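Local coordinates for Ras-related protein Rab-7L1 (Homo sapiens, PDB 6HH2), which binds and hydrolyses GTP as a Rab-family membrane-trafficking switch that keeps the endosome-trans-Golgi network intact and recruits LRRK2 to the Golgi, stimulating its kinase activity, at residues V27-Q32 with K160-I165; R104-L109 with N149-W154; V137-I142 with W154-V159. The protein carries 4 engineered substitutions. All blocks are in the same frame, centred on the assembly; numbering follows the deposited sequence. Where two conformers were deposited one is given.

Contact 1: V27-Q32 with K160-I165. With GDP (guanosine-5'-diphosphate), chain B.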
loop_
_atom_site.group_PDB
_atom_site.type_symbol
_atom_site.label_atom_id
_atom_site.label_comp_id
_atom_site.label_asym_id
_atom_site.label_seq_id
_atom_site.Cartn_x
_atom_site.Cartn_y
_atom_site.Cartn_z
ATOM N N VAL A 27 0.691 6.404 -5.663
ATOM C CA VAL A 27 -0.733 6.697 -5.817
ATOM C C VAL A 27 -0.986 7.468 -7.111
ATOM O O VAL A 27 -1.953 7.194 -7.843
ATOM C CB VAL A 27 -1.229 7.472 -4.590
ATOM C CG1 VAL A 27 -2.676 7.968 -4.806
ATOM C CG2 VAL A 27 -1.115 6.597 -3.343
ATOM N N GLN A 28 -0.102 8.436 -7.434
ATOM C CA GLN A 28 -0.284 9.184 -8.676
ATOM C C GLN A 28 -0.194 8.287 -9.891
ATOM O O GLN A 28 -0.916 8.502 -10.868
ATOM C CB GLN A 28 0.776 10.277 -8.763
ATOM C CG GLN A 28 0.531 11.375 -7.735
ATOM C CD GLN A 28 1.674 12.381 -7.665
ATOM O OE1 GLN A 28 2.835 12.060 -7.952
ATOM N NE2 GLN A 28 1.344 13.605 -7.312
ATOM N N ARG A 29 0.629 7.238 -9.845
ATOM C CA ARG A 29 0.758 6.364 -10.996
ATOM C C ARG A 29 -0.376 5.351 -11.091
ATOM O O ARG A 29 -0.880 5.051 -12.200
ATOM C CB ARG A 29 2.105 5.661 -10.946
ATOM C CG ARG A 29 2.500 5.212 -12.352
ATOM C CD ARG A 29 3.665 4.307 -12.335
ATOM N NE ARG A 29 4.960 4.931 -12.607
ATOM C CZ ARG A 29 5.398 5.296 -13.811
ATOM N NH1 ARG A 29 4.618 5.197 -14.881
ATOM N NH2 ARG A 29 6.616 5.798 -13.939
ATOM N N TYR A 30 -0.777 4.812 -9.962
ATOM C CA TYR A 30 -1.726 3.692 -9.929
ATOM C C TYR A 30 -3.198 4.113 -9.832
ATOM O O TYR A 30 -4.087 3.362 -10.287
ATOM C CB TYR A 30 -1.375 2.751 -8.768
ATOM C CG TYR A 30 -2.127 1.468 -8.895
ATOM C CD1 TYR A 30 -1.768 0.538 -9.882
ATOM C CD2 TYR A 30 -3.200 1.176 -8.064
ATOM C CE1 TYR A 30 -2.516 -0.646 -10.057
ATOM C CE2 TYR A 30 -3.936 0.004 -8.217
ATOM C CZ TYR A 30 -3.564 -0.899 -9.203
ATOM O OH TYR A 30 -4.279 -2.049 -9.400
ATOM N N SER A 31 -3.495 5.304 -9.327
ATOM C CA SER A 31 -4.881 5.765 -9.292
ATOM C C SER A 31 -5.334 6.127 -10.698
ATOM O O SER A 31 -4.572 6.067 -11.665
ATOM C CB SER A 31 -5.002 6.999 -8.397
ATOM O OG SER A 31 -4.415 8.122 -9.065
ATOM N N GLN A 32 -6.601 6.519 -10.834
ATOM C CA GLN A 32 -7.044 6.960 -12.159
ATOM C C GLN A 32 -6.743 8.406 -12.462
ATOM O O GLN A 32 -7.176 8.889 -13.518
ATOM C CB GLN A 32 -8.565 6.771 -12.275
ATOM C CG GLN A 32 -9.409 7.773 -11.453
ATOM C CD GLN A 32 -10.900 7.670 -11.869
ATOM O OE1 GLN A 32 -11.525 6.607 -11.698
ATOM N NE2 GLN A 32 -11.447 8.747 -12.437
ATOM N N LYS A 160 9.415 4.683 -10.270
ATOM C CA LYS A 160 10.027 5.496 -11.321
ATOM C C LYS A 160 10.011 4.802 -12.677
ATOM O O LYS A 160 9.673 5.427 -13.690
ATOM C CB LYS A 160 11.453 5.868 -10.928
ATOM C CG LYS A 160 12.230 6.569 -12.037
ATOM C CD LYS A 160 13.560 7.102 -11.533
ATOM C CE LYS A 160 14.482 7.466 -12.686
ATOM N NZ LYS A 160 15.852 7.822 -12.198
ATOM N N GLU A 161 10.388 3.527 -12.723
ATOM C CA GLU A 161 10.427 2.781 -13.982
ATOM C C GLU A 161 9.164 1.965 -14.208
ATOM O O GLU A 161 9.104 1.185 -15.177
ATOM C CB GLU A 161 11.605 1.813 -13.966
ATOM C CG GLU A 161 12.971 2.452 -13.813
ATOM C CD GLU A 161 14.078 1.391 -13.783
ATOM O OE1 GLU A 161 13.802 0.187 -13.455
ATOM O OE2 GLU A 161 15.232 1.750 -14.130
ATOM N N ASN A 162 8.179 2.093 -13.326
ATOM C CA ASN A 162 6.925 1.347 -13.396
ATOM C C ASN A 162 7.175 -0.157 -13.413
ATOM O O ASN A 162 6.522 -0.901 -14.154
ATOM C CB ASN A 162 6.044 1.801 -14.569
ATOM C CG ASN A 162 4.561 1.485 -14.365
ATOM O OD1 ASN A 162 4.041 1.470 -13.241
ATOM N ND2 ASN A 162 3.862 1.260 -15.483
ATOM N N LYS A 163 8.127 -0.607 -12.605
ATOM C CA LYS A 163 8.481 -2.021 -12.480
ATOM C C LYS A 163 7.701 -2.644 -11.321
ATOM O O LYS A 163 7.860 -2.244 -10.164
ATOM C CB LYS A 163 9.977 -2.243 -12.249
ATOM C CG LYS A 163 10.391 -3.757 -12.190
ATOM C CD LYS A 163 11.872 -3.903 -11.881
ATOM C CE LYS A 163 12.342 -5.338 -12.052
ATOM N NZ LYS A 163 13.830 -5.399 -11.841
ATOM N N ASN A 164 6.951 -3.707 -11.635
ATOM C CA ASN A 164 6.196 -4.525 -10.684
ATOM C C ASN A 164 5.028 -3.802 -10.019
ATOM O O ASN A 164 4.391 -4.398 -9.170
ATOM C CB ASN A 164 7.044 -5.150 -9.551
ATOM C CG ASN A 164 7.851 -6.367 -9.982
ATOM O OD1 ASN A 164 7.410 -7.202 -10.786
ATOM N ND2 ASN A 164 9.047 -6.488 -9.421
ATOM N N ILE A 165 4.717 -2.550 -10.374
ATOM C CA ILE A 165 3.688 -1.813 -9.652
ATOM C C ILE A 165 2.318 -2.412 -9.906
ATOM O O ILE A 165 1.585 -2.779 -8.979
ATOM C CB ILE A 165 3.697 -0.338 -10.078
ATOM C CG1 ILE A 165 5.066 0.280 -9.791
ATOM C CG2 ILE A 165 2.500 0.379 -9.445
ATOM C CD1 ILE A 165 5.438 0.269 -8.351
HETATM P PB GDP B . 6.679 10.093 -0.384
HETATM O O1B GDP B . 6.733 8.733 0.206
HETATM O O2B GDP B . 7.348 11.143 0.440
HETATM O O3B GDP B . 5.292 10.500 -0.840
HETATM O O3A GDP B . 7.635 9.975 -1.713
HETATM P PA GDP B . 7.443 10.651 -3.141
HETATM O O1A GDP B . 6.432 9.913 -3.981
HETATM O O2A GDP B . 7.223 12.144 -2.938
HETATM O "O5'" GDP B . 8.871 10.416 -3.807
HETATM C "C5'" GDP B . 10.051 10.978 -3.250
HETATM C "C4'" GDP B . 11.119 11.080 -4.334
HETATM O "O4'" GDP B . 11.501 9.719 -4.723
HETATM C "C3'" GDP B . 10.552 11.715 -5.587
HETATM O "O3'" GDP B . 11.629 12.485 -6.147
HETATM C "C2'" GDP B . 10.224 10.537 -6.483
HETATM O "O2'" GDP B . 10.340 10.907 -7.850
HETATM C "C1'" GDP B . 11.324 9.586 -6.102
HETATM N N9 GDP B . 10.954 8.188 -6.350
HETATM C C8 GDP B . 9.761 7.603 -6.039
HETATM N N7 GDP B . 9.782 6.276 -6.386
HETATM C C5 GDP B . 11.009 6.039 -6.907
HETATM C C6 GDP B . 11.691 4.880 -7.477
HETATM O O6 GDP B . 11.114 3.781 -7.583
HETATM N N1 GDP B . 12.954 5.070 -7.878
HETATM C C2 GDP B . 13.634 6.227 -7.841
HETATM N N2 GDP B . 14.933 6.320 -8.325
HETATM N N3 GDP B . 13.036 7.344 -7.359
HETATM C C4 GDP B . 11.770 7.265 -6.898
#

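Contact 2: R104-L109 with N149-W154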
loop_
_atom_site.group_PDB
_atom_site.type_symbol
_atom_site.label_atom_id
_atom_site.label_comp_id
_atom_site.label_asym_id
_atom_site.label_seq_id
_atom_site.Cartn_x
_atom_site.Cartn_y
_atom_site.Cartn_z
ATOM N N ARG A 104 7.840 -0.860 12.490
ATOM C CA ARG A 104 6.957 -0.047 13.338
ATOM C C ARG A 104 5.622 0.203 12.632
ATOM O O ARG A 104 4.556 0.161 13.284
ATOM C CB ARG A 104 7.632 1.278 13.700
ATOM C CG ARG A 104 8.850 1.134 14.583
ATOM C CD ARG A 104 9.394 2.552 14.948
ATOM N NE ARG A 104 10.582 2.429 15.774
ATOM C CZ ARG A 104 10.621 2.801 17.047
ATOM N NH1 ARG A 104 9.538 3.345 17.600
ATOM N NH2 ARG A 104 11.739 2.657 17.755
ATOM N N TRP A 105 5.650 0.480 11.315
ATOM C CA TRP A 105 4.394 0.628 10.606
ATOM C C TRP A 105 3.548 -0.638 10.724
ATOM O O TRP A 105 2.334 -0.577 10.923
ATOM C CB TRP A 105 4.662 0.947 9.140
ATOM C CG TRP A 105 5.167 2.367 8.879
ATOM C CD1 TRP A 105 6.397 2.733 8.432
ATOM C CD2 TRP A 105 4.393 3.566 9.002
ATOM N NE1 TRP A 105 6.444 4.127 8.253
ATOM C CE2 TRP A 105 5.215 4.636 8.577
ATOM C CE3 TRP A 105 3.073 3.808 9.361
ATOM C CZ2 TRP A 105 4.789 5.966 8.590
ATOM C CZ3 TRP A 105 2.620 5.170 9.398
ATOM C CH2 TRP A 105 3.486 6.207 8.946
ATOM N N LYS A 106 4.177 -1.821 10.560
ATOM C CA LYS A 106 3.385 -3.050 10.605
ATOM C C LYS A 106 2.828 -3.323 11.994
ATOM O O LYS A 106 1.653 -3.720 12.135
ATOM C CB LYS A 106 4.286 -4.221 10.164
ATOM C CG LYS A 106 3.661 -5.639 10.208
ATOM C CD LYS A 106 2.419 -5.711 9.341
ATOM C CE LYS A 106 2.098 -7.188 8.939
ATOM N NZ LYS A 106 1.921 -7.985 10.169
ATOM N N GLN A 107 3.645 -3.107 13.037
ATOM C CA GLN A 107 3.157 -3.252 14.410
ATOM C C GLN A 107 2.014 -2.274 14.703
ATOM O O GLN A 107 1.033 -2.639 15.361
ATOM C CB GLN A 107 4.323 -3.042 15.383
ATOM C CG GLN A 107 5.334 -4.239 15.346
ATOM C CD GLN A 107 6.636 -3.929 16.069
ATOM O OE1 GLN A 107 6.951 -2.766 16.341
ATOM N NE2 GLN A 107 7.395 -4.981 16.404
ATOM N N ASP A 108 2.109 -1.060 14.174
ATOM C CA ASP A 108 1.021 -0.089 14.367
ATOM C C ASP A 108 -0.257 -0.580 13.688
ATOM O O ASP A 108 -1.329 -0.591 14.298
ATOM C CB ASP A 108 1.456 1.280 13.837
ATOM C CG ASP A 108 0.411 2.389 14.136
ATOM O OD1 ASP A 108 0.212 2.685 15.320
ATOM O OD2 ASP A 108 -0.142 2.911 13.135
ATOM N N LEU A 109 -0.142 -1.057 12.444
ATOM C CA LEU A 109 -1.312 -1.573 11.718
ATOM C C LEU A 109 -1.999 -2.677 12.516
ATOM O O LEU A 109 -3.220 -2.654 12.735
ATOM C CB LEU A 109 -0.822 -2.127 10.371
ATOM C CG LEU A 109 -1.912 -2.831 9.563
ATOM C CD1 LEU A 109 -2.905 -1.840 8.954
ATOM C CD2 LEU A 109 -1.284 -3.659 8.379
ATOM N N ASN A 149 7.957 -10.456 10.617
ATOM C CA ASN A 149 6.989 -9.423 10.978
ATOM C C ASN A 149 5.578 -9.700 10.482
ATOM O O ASN A 149 4.718 -8.810 10.556
ATOM C CB ASN A 149 7.493 -8.020 10.574
ATOM C CG ASN A 149 8.701 -7.632 11.393
ATOM O OD1 ASN A 149 8.589 -7.484 12.614
ATOM N ND2 ASN A 149 9.871 -7.576 10.774
ATOM N N GLY A 150 5.331 -10.883 9.918
ATOM C CA GLY A 150 3.966 -11.246 9.605
ATOM C C GLY A 150 3.367 -10.583 8.396
ATOM O O GLY A 150 2.148 -10.479 8.310
ATOM N N PHE A 151 4.189 -10.139 7.449
ATOM C CA PHE A 151 3.649 -9.586 6.217
ATOM C C PHE A 151 3.048 -10.683 5.359
ATOM O O PHE A 151 3.470 -11.853 5.418
ATOM C CB PHE A 151 4.744 -8.907 5.407
ATOM C CG PHE A 151 5.145 -7.563 5.959
ATOM C CD1 PHE A 151 6.131 -7.462 6.930
ATOM C CD2 PHE A 151 4.540 -6.434 5.439
ATOM C CE1 PHE A 151 6.492 -6.180 7.451
ATOM C CE2 PHE A 151 4.885 -5.141 5.979
ATOM C CZ PHE A 151 5.871 -5.057 6.932
ATOM N N THR A 152 2.046 -10.307 4.547
ATOM C CA THR A 152 1.494 -11.270 3.601
ATOM C C THR A 152 2.534 -11.611 2.569
ATOM O O THR A 152 2.643 -12.773 2.162
ATOM C CB THR A 152 0.247 -10.684 2.923
ATOM O OG1 THR A 152 -0.641 -10.234 3.987
ATOM C CG2 THR A 152 -0.482 -11.756 2.100
ATOM N N GLY A 153 3.326 -10.652 2.144
ATOM C CA GLY A 153 4.443 -10.923 1.251
ATOM C C GLY A 153 5.169 -9.637 0.967
ATOM O O GLY A 153 4.807 -8.566 1.494
ATOM N N TRP A 154 6.150 -9.725 0.072
ATOM C CA TRP A 154 6.977 -8.588 -0.293
ATOM C C TRP A 154 7.431 -8.734 -1.739
ATOM O O TRP A 154 7.523 -9.862 -2.261
ATOM C CB TRP A 154 8.200 -8.440 0.646
ATOM C CG TRP A 154 9.280 -9.492 0.364
ATOM C CD1 TRP A 154 9.344 -10.751 0.861
ATOM C CD2 TRP A 154 10.428 -9.322 -0.479
ATOM N NE1 TRP A 154 10.510 -11.399 0.390
ATOM C CE2 TRP A 154 11.182 -10.505 -0.421
ATOM C CE3 TRP A 154 10.913 -8.238 -1.232
ATOM C CZ2 TRP A 154 12.400 -10.658 -1.153
ATOM C CZ3 TRP A 154 12.111 -8.372 -1.917
ATOM C CH2 TRP A 154 12.828 -9.568 -1.886
HETATM O O HOH W 1 6.376 -7.536 14.537
#

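Contact 3: V137-I142 with W154-V159. With GDP (guanosine-5'-diphosphate), chain B.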
loop_
_atom_site.group_PDB
_atom_site.type_symbol
_atom_site.label_atom_id
_atom_site.label_comp_id
_atom_site.label_asym_id
_atom_site.label_seq_id
_atom_site.Cartn_x
_atom_site.Cartn_y
_atom_site.Cartn_z
ATOM N N VAL A 137 20.056 -2.895 2.019
ATOM C CA VAL A 137 19.625 -4.180 2.550
ATOM C C VAL A 137 19.767 -5.202 1.430
ATOM O O VAL A 137 19.799 -4.860 0.238
ATOM C CB VAL A 137 18.154 -4.141 3.029
ATOM C CG1 VAL A 137 18.008 -3.107 4.167
ATOM C CG2 VAL A 137 17.203 -3.790 1.877
ATOM N N SER A 138 19.829 -6.480 1.812
ATOM C CA SER A 138 19.849 -7.563 0.844
ATOM C C SER A 138 18.474 -8.206 0.713
ATOM O O SER A 138 17.632 -8.096 1.599
ATOM C CB SER A 138 20.843 -8.651 1.279
ATOM O OG SER A 138 20.388 -9.295 2.469
ATOM N N ARG A 139 18.279 -8.955 -0.381
ATOM C CA ARG A 139 16.982 -9.599 -0.578
ATOM C C ARG A 139 16.724 -10.654 0.490
ATOM O O ARG A 139 15.590 -10.809 0.952
ATOM C CB ARG A 139 16.898 -10.191 -1.988
ATOM C CG ARG A 139 16.789 -9.123 -3.083
ATOM C CD ARG A 139 17.024 -9.727 -4.501
ATOM N NE ARG A 139 16.812 -8.722 -5.558
ATOM C CZ ARG A 139 17.786 -7.948 -6.046
ATOM N NH1 ARG A 139 19.022 -8.043 -5.556
ATOM N NH2 ARG A 139 17.537 -7.076 -7.017
ATOM N N ASP A 140 17.757 -11.405 0.876
ATOM C CA ASP A 140 17.565 -12.386 1.943
ATOM C C ASP A 140 17.162 -11.707 3.245
ATOM O O ASP A 140 16.291 -12.204 3.967
ATOM C CB ASP A 140 18.808 -13.259 2.135
ATOM C CG ASP A 140 18.969 -14.329 1.033
ATOM O OD1 ASP A 140 18.019 -14.552 0.234
ATOM O OD2 ASP A 140 20.054 -14.948 0.961
ATOM N N GLN A 141 17.856 -10.603 3.472
ATOM C CA GLN A 141 17.352 -9.766 4.713
ATOM C C GLN A 141 15.824 -9.322 4.599
ATOM O O GLN A 141 15.029 -9.352 5.566
ATOM C CB GLN A 141 18.213 -8.497 4.833
ATOM C CG GLN A 141 19.512 -8.627 5.654
ATOM C CD GLN A 141 20.320 -7.325 5.606
ATOM O OE1 GLN A 141 20.083 -6.472 4.740
ATOM N NE2 GLN A 141 21.258 -7.158 6.551
ATOM N N ILE A 142 15.450 -8.891 3.418
ATOM C CA ILE A 142 14.050 -8.492 3.279
ATOM C C ILE A 142 13.115 -9.663 3.522
ATOM O O ILE A 142 12.084 -9.527 4.197
ATOM C CB ILE A 142 13.808 -7.864 1.905
ATOM C CG1 ILE A 142 14.679 -6.611 1.742
ATOM C CG2 ILE A 142 12.350 -7.461 1.785
ATOM C CD1 ILE A 142 14.701 -6.116 0.307
ATOM N N TRP A 154 6.150 -9.725 0.072
ATOM C CA TRP A 154 6.977 -8.588 -0.293
ATOM C C TRP A 154 7.431 -8.734 -1.739
ATOM O O TRP A 154 7.523 -9.862 -2.261
ATOM C CB TRP A 154 8.200 -8.440 0.646
ATOM C CG TRP A 154 9.280 -9.492 0.364
ATOM C CD1 TRP A 154 9.344 -10.751 0.861
ATOM C CD2 TRP A 154 10.428 -9.322 -0.479
ATOM N NE1 TRP A 154 10.510 -11.399 0.390
ATOM C CE2 TRP A 154 11.182 -10.505 -0.421
ATOM C CE3 TRP A 154 10.913 -8.238 -1.232
ATOM C CZ2 TRP A 154 12.400 -10.658 -1.153
ATOM C CZ3 TRP A 154 12.111 -8.372 -1.917
ATOM C CH2 TRP A 154 12.828 -9.568 -1.886
ATOM N N THR A 155 7.705 -7.576 -2.369
ATOM C CA THR A 155 8.370 -7.577 -3.656
ATOM C C THR A 155 9.118 -6.281 -3.854
ATOM O O THR A 155 8.850 -5.273 -3.209
ATOM C CB THR A 155 7.356 -7.797 -4.797
ATOM O OG1 THR A 155 8.036 -7.937 -6.066
ATOM C CG2 THR A 155 6.356 -6.681 -4.916
ATOM N N GLU A 156 10.089 -6.321 -4.749
ATOM C CA GLU A 156 10.794 -5.116 -5.144
ATOM C C GLU A 156 9.982 -4.407 -6.206
ATOM O O GLU A 156 9.288 -5.034 -7.003
ATOM C CB GLU A 156 12.187 -5.450 -5.669
ATOM C CG GLU A 156 12.194 -6.202 -6.969
ATOM C CD GLU A 156 13.582 -6.383 -7.572
ATOM O OE1 GLU A 156 14.553 -6.494 -6.818
ATOM O OE2 GLU A 156 13.674 -6.525 -8.818
ATOM N N THR A 157 10.037 -3.069 -6.184
ATOM C CA THR A 157 9.301 -2.270 -7.154
ATOM C C THR A 157 10.144 -1.055 -7.507
ATOM O O THR A 157 11.081 -0.690 -6.775
ATOM C CB THR A 157 7.993 -1.703 -6.572
ATOM O OG1 THR A 157 8.280 -0.855 -5.428
ATOM C CG2 THR A 157 7.075 -2.819 -6.130
ATOM N N SER A 158 9.883 -0.504 -8.694
ATOM C CA SER A 158 10.367 0.827 -9.035
ATOM C C SER A 158 9.169 1.626 -9.511
ATOM O O SER A 158 8.699 1.432 -10.638
ATOM C CB SER A 158 11.492 0.771 -10.074
ATOM O OG SER A 158 11.843 2.101 -10.493
ATOM N N VAL A 159 8.684 2.590 -8.690
ATOM C CA VAL A 159 7.620 3.445 -9.194
ATOM C C VAL A 159 8.146 4.263 -10.360
ATOM O O VAL A 159 7.450 4.480 -11.367
ATOM C CB VAL A 159 7.134 4.382 -8.048
ATOM C CG1 VAL A 159 6.083 5.341 -8.592
ATOM C CG2 VAL A 159 6.508 3.530 -6.930
HETATM P PB GDP B . 6.679 10.093 -0.384
HETATM O O1B GDP B . 6.733 8.733 0.206
HETATM O O2B GDP B . 7.348 11.143 0.440
HETATM O O3B GDP B . 5.292 10.500 -0.840
HETATM O O3A GDP B . 7.635 9.975 -1.713
HETATM P PA GDP B . 7.443 10.651 -3.141
HETATM O O1A GDP B . 6.432 9.913 -3.981
HETATM O O2A GDP B . 7.223 12.144 -2.938
HETATM O "O5'" GDP B . 8.871 10.416 -3.807
HETATM C "C5'" GDP B . 10.051 10.978 -3.250
HETATM C "C4'" GDP B . 11.119 11.080 -4.334
HETATM O "O4'" GDP B . 11.501 9.719 -4.723
HETATM C "C3'" GDP B . 10.552 11.715 -5.587
HETATM O "O3'" GDP B . 11.629 12.485 -6.147
HETATM C "C2'" GDP B . 10.224 10.537 -6.483
HETATM O "O2'" GDP B . 10.340 10.907 -7.850
HETATM C "C1'" GDP B . 11.324 9.586 -6.102
HETATM N N9 GDP B . 10.954 8.188 -6.350
HETATM C C8 GDP B . 9.761 7.603 -6.039
HETATM N N7 GDP B . 9.782 6.276 -6.386
HETATM C C5 GDP B . 11.009 6.039 -6.907
HETATM C C6 GDP B . 11.691 4.880 -7.477
HETATM O O6 GDP B . 11.114 3.781 -7.583
HETATM N N1 GDP B . 12.954 5.070 -7.878
HETATM C C2 GDP B . 13.634 6.227 -7.841
HETATM N N2 GDP B . 14.933 6.320 -8.325
HETATM N N3 GDP B . 13.036 7.344 -7.359
HETATM C C4 GDP B . 11.770 7.265 -6.898
#

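Contact 1: V27-Q32 with K160-I165
The guanidinium of R29 and the side-chain amide of N162 lie stacked, their planes only 16° apart. On one face of the guanidinium sits N162 CB, over the centre of the group and 3.6 Å from R29 CZ. At the edge, near the plane, is the backbone oxygen of K160, with R29 NH2 and K160 O 3.1 Å apart. A second flat group, the guanine, has the extended methylenes of K160 over one face, with K160 CB 3.5 Å from GDP N1 and K160 CD 3.6 Å from GDP N2; a long aliphatic chain makes lysine apt here.

The carbonyl of V159, one residue earlier, takes the hydrogen bond from R29 NE, so the arginine addresses the backbone just where the nucleotide-binding loop turns. Its chain reaches there by running out from the helix with CG anti to the backbone N (chi1 -157°) and then bending at chi3, which lays the flat end against the asparagine side chain. N162 OD1 lies beside the aliphatic part of the chain, 3.0 Å from R29 CD.

Deeper in, the contact turns apolar. I165 CG2 meets Y30 CD1 obliquely at 4.3 Å, and M169 and I173 of helix 165-178 touch the same tyrosine, joining the end of helix 23-30 to the start of the last helix. N162 has the positive phi of a G1 beta bulge, formed where N162 and K163 both face S158; asparagine tolerates that backbone region well.

K160 N gives GDP O6 a weak but nearly straight hydrogen bond of 3.3 Å, at 177°. The chemistry implies a second shell: by gripping V159 O, the arginine would probably polarise the V159-K160 peptide and favour donation from K160 N to O6.

Contact 2: R104-L109 with N149-W154
K106 reaches from helix 96-112 across the face of the F151 ring to the turn that closes helix 139-148, a Schellman motif with G150 as its C-prime residue. Both helices pack on the same side of the central sheet of this Ras-like P-loop GTPase fold, and the lysine bridges them. At the root of the chain, K106 CB lies 3.7 Å from F151 CZ. The next carbon, CG, is anti to the backbone N (chi1 177°) and rests over the ring face, offset toward the rim; K106 CG is 4.2 Å from the ring centroid, a CH-pi contact. The same CG also passes 3.4 Å from N149 O. A bend at chi2 (58°) then carries CD along that carbonyl, and CE comes near both oxygens, those of N149 and G150. A further bend at chi4 turns the ammonium group into the helix end.

There K106 NZ donates to N149 O at 2.9 Å, lying in the carbonyl plane, and more weakly to G150 O. Its salt bridge to D110, one helical turn further along helix 96-112, supplies the counter-charge. Lysine fits the place because its methylenes can cover an aromatic face while its tip meets carbonyls left at a helix terminus, where the helix dipole would probably welcome a positive charge. Glycine suits position 150, whose positive phi belongs to the Schellman turn and whose alpha carbon lies close to the ammonium. F151 in turn is buried against A123 and L125 of strand 123-128 and I89 of strand 86-92, so the lysine's carbon chain adds to the cover of the hydrophobic layer. Nearer the surface, Q103 NE2 bonds to N149 OD1, and the same oxygen accepts from a water 2.9 Å away that also receives a weak hydrogen bond from Q107 NE2.

Contact 3: V137-I142 with W154-V159
I142 CG2 presses onto one face of the W154 indole, 3.6 Å from the centroid of the six-membered ring, a close CH-pi contact offset toward the rim; the methyl of a branched side chain can settle on a flat face in this way. W154 CG occupies the crowded position between the backbone N and the carbonyl carbon (chi1 74°), which brings the ring up against helix 139-148. Near the far rim of the indole, W154 CH2 is 4.1 Å from R139 CB.

Beyond the tryptophan, R139 NE and NH2 both aim at the single oxygen OE1 of E156. NH2 meets its syn lone pair at 3.0 Å in a bent salt-bridge hydrogen bond (142°), NE binds weakly, and the guanidinium and carboxylate planes are 52° apart.

D143, the residue after I142, accepts from W154 NE1 and sets the rotation of an indole that offers both apolar face and N-H. A capping box caps the helix start: S138 OG, a short hydroxyl, accepts from Q141 N at 3.0 Å, and S138 N donates to Q141 OE1 at 2.9 Å in the conformer given.

This ties the helix of a beta-alpha-beta crossover to strand 153-156, at one edge of the sheet. Further on, V159 N is 2.9 Å from GDP O6, while V159 N is hydrogen-bonded to N128 OD1. With K163 on OE2, E156 has a cationic partner on each carboxylate oxygen, which should help keep it ionised.

Contacts 2 and 3 share W154 and follow strand 153-156 from its entry to its exit, their centres 14 Å apart: the first secures the turn before the strand, the second the strand itself and the run toward the nucleotide. Contact 1 takes over at the next residue, 17 Å from contact 3 between centres. Besides R29 with V159, a probable hydrogen bond joins them from N164 ND2 to E156 O at 2.8 Å, in the conformer given for N164. Both touch GDP at O6 of the guanine. Contact 2 lies away from the nucleotide, across the chain's centre from contact 1, about 22 Å between centres. Strand 153-156 thus leads from a helix-packing region to the base-binding loop.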